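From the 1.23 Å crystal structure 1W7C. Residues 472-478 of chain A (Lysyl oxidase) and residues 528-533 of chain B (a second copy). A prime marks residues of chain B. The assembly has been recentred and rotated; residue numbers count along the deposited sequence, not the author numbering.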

# COMPACT_ATOMS: atom_id res chain seq x y z
N SER A 472 2.04 -9.81 32.35
CA SER A 472 2.45 -9.20 31.10
C SER A 472 1.64 -9.61 29.87
O SER A 472 1.72 -8.92 28.85
N ALA A 473 0.95 -10.74 29.92
CA ALA A 473 0.32 -11.30 28.73
C ALA A 473 -0.74 -10.42 28.05
O ALA A 473 -0.87 -10.49 26.84
N PRO A 474 -1.53 -9.63 28.79
CA PRO A 474 -2.48 -8.73 28.10
C PRO A 474 -1.82 -7.63 27.28
O PRO A 474 -2.55 -6.90 26.62
N TYR A 475 -0.51 -7.46 27.41
CA TYR A 475 0.13 -6.27 26.88
C TYR A 475 1.28 -6.55 25.92
O TYR A 475 1.97 -5.62 25.51
N GLY A 476 1.47 -7.81 25.55
CA GLY A 476 2.57 -8.14 24.65
C GLY A 476 2.78 -9.63 24.60
O GLY A 476 2.26 -10.37 25.46
N LEU A 477 3.51 -10.06 23.57
CA LEU A 477 3.90 -11.44 23.39
C LEU A 477 5.26 -11.69 24.02
O LEU A 477 6.10 -10.82 24.04
N LYS A 478 5.45 -12.89 24.56
CA LYS A 478 6.77 -13.30 25.01
C LYS A 478 7.62 -13.65 23.82
O LYS A 478 7.37 -14.64 23.14
N ASN B 528 -6.76 4.29 31.62
CA ASN B 528 -7.25 3.83 30.33
C ASN B 528 -6.02 3.44 29.51
O ASN B 528 -5.20 4.29 29.18
N THR B 529 -5.89 2.16 29.25
CA THR B 529 -4.78 1.60 28.51
C THR B 529 -5.30 0.76 27.37
O THR B 529 -6.47 0.88 26.99
N LYS B 530 -4.44 -0.07 26.79
CA LYS B 530 -4.85 -0.94 25.72
C LYS B 530 -4.27 -2.32 25.94
O LYS B 530 -3.18 -2.48 26.48
N GLN B 531 -5.02 -3.33 25.51
CA GLN B 531 -4.65 -4.72 25.63
C GLN B 531 -4.90 -5.48 24.33
O GLN B 531 -5.69 -5.06 23.47
N ILE B 532 -4.27 -6.64 24.26
CA ILE B 532 -4.57 -7.69 23.29
C ILE B 532 -5.29 -8.88 23.95
O ILE B 532 -5.09 -9.15 25.12
N ALA B 533 -6.07 -9.59 23.15
CA ALA B 533 -6.71 -10.84 23.56
C ALA B 533 -6.69 -11.76 22.34
O ALA B 533 -7.15 -11.39 21.27

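Two hydrogen bonds organise this contact, and both donors come from the strand of chain B. The first is backbone to backbone: Ile532′ N gives its proton to Pro474 O at 2.9 Å, with an N-H...O angle of 160°. Pro474 has no backbone N-H of its own to offer, so what it brings to the strand is its carbonyl. The turn that presents this oxygen is held locally, Tyr475 N bonding to Ser472 O at 3.0 Å. The same carbonyl lies over the neighbouring residue, with Pro474 O 3.2 Å from Gln531′ CA.

The second bond joins two side chains. Gln531′ NE2 donates to Tyr475 OH at 3.0 Å and 154°. Tyr475 has its CA-to-CB bond pointing away from the strand, yet chi1 of -57° (m) and chi2 of -83° bring the end of the ring back to it. Gln531′ leaves its backbone sideways and runs m, t, with chi3 at -9°, which sets the amide nitrogen within reach of the phenol. On the way its amide carbon rests on the proline, Gln531′ CD to Pro474 CB being 3.7 Å, so one side chain combines a polar tip with packing against a ring.

The tyrosine ring also meets Thr529′, whose CA-to-CB bond points toward the loop. With chi1 at -172° (t), Thr529′ CG2 comes to 3.9 Å from Tyr475 CE1, at the ring edge and near its plane, while Thr529′ OG1 finds its hydrogen bond elsewhere in the structure. The CA-to-CB bond of Lys530′ points away, its side chain runs p, t, t, m, and its NZ is likewise satisfied elsewhere. Its carbonyl is the exception in the polar accounting: Lys530′ O is buried by this contact without a partner anywhere in the model, and Tyr475 CD1 sits 3.3 Å from Lys530′ O. The ring carbon covers that oxygen but supplies no hydrogen bond.

Ile532′ provides the apolar end. Its CA-to-CB bond runs sideways, but chi1 of 52° (p) and chi2 of 155° (t) carry CD1 in against the loop. There Ile532′ CD1 lies 3.8 Å from Ala473 O, 4.0 Å from Gly476 N and 4.2 Å from Leu477 CD2, the last an apolar contact with a leucine in the m, t rotamer. Gly476 adds backbone alone to this pocket.

Read as a design, the contact uses one isoleucine twice, its N-H fixing the loop while its side chain fills the space beside it. A glutamine-tyrosine pair adds a second polar tie, and the remaining cost is one unpaired carbonyl.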

# COMPACT_ATOMS: atom_id res chain seq x y z
CB SER A 472 3.93 -9.49 30.83
OG SER A 472 4.80 -8.91 31.78
CB ALA A 473 -0.25 -12.68 29.03
CB PRO A 474 -3.31 -8.14 29.24
CG PRO A 474 -3.16 -9.13 30.36
CD PRO A 474 -1.74 -9.61 30.24
CB TYR A 475 0.67 -5.39 28.01
CG TYR A 475 -0.38 -4.97 28.99
CD1 TYR A 475 -1.20 -3.88 28.74
CD2 TYR A 475 -0.57 -5.64 30.21
CE1 TYR A 475 -2.17 -3.50 29.61
CE2 TYR A 475 -1.53 -5.25 31.12
CZ TYR A 475 -2.35 -4.17 30.82
OH TYR A 475 -3.33 -3.77 31.70
CB LEU A 477 3.94 -11.77 21.89
CG LEU A 477 2.62 -11.54 21.13
CD1 LEU A 477 2.80 -11.76 19.69
CD2 LEU A 477 1.53 -12.43 21.69
CB LYS A 478 6.66 -14.50 25.95
CG LYS A 478 7.98 -14.86 26.60
CD LYS A 478 7.84 -16.14 27.43
CE LYS A 478 9.18 -16.66 27.88
NZ LYS A 478 9.02 -17.85 28.76
CB ASN B 528 -8.03 4.93 29.64
CG ASN B 528 -8.63 4.50 28.31
OD1 ASN B 528 -8.45 5.19 27.34
ND2 ASN B 528 -9.45 3.44 28.31
CB THR B 529 -3.82 0.88 29.47
OG1 THR B 529 -2.62 0.49 28.78
CG2 THR B 529 -4.46 -0.35 30.10
CB LYS B 530 -4.43 -0.38 24.34
CG LYS B 530 -2.95 -0.07 24.20
CD LYS B 530 -2.61 0.45 22.81
CE LYS B 530 -1.26 1.04 22.70
NZ LYS B 530 -1.15 2.37 23.36
CB GLN B 531 -5.43 -5.41 26.73
CG GLN B 531 -5.16 -4.85 28.11
CD GLN B 531 -5.95 -5.54 29.20
OE1 GLN B 531 -6.86 -6.36 28.92
NE2 GLN B 531 -5.65 -5.20 30.45
CB ILE B 532 -3.28 -8.18 22.61
CG1 ILE B 532 -2.17 -8.58 23.63
CG2 ILE B 532 -2.77 -7.07 21.69
CD1 ILE B 532 -1.15 -9.59 23.12
CB ALA B 533 -8.15 -10.64 24.05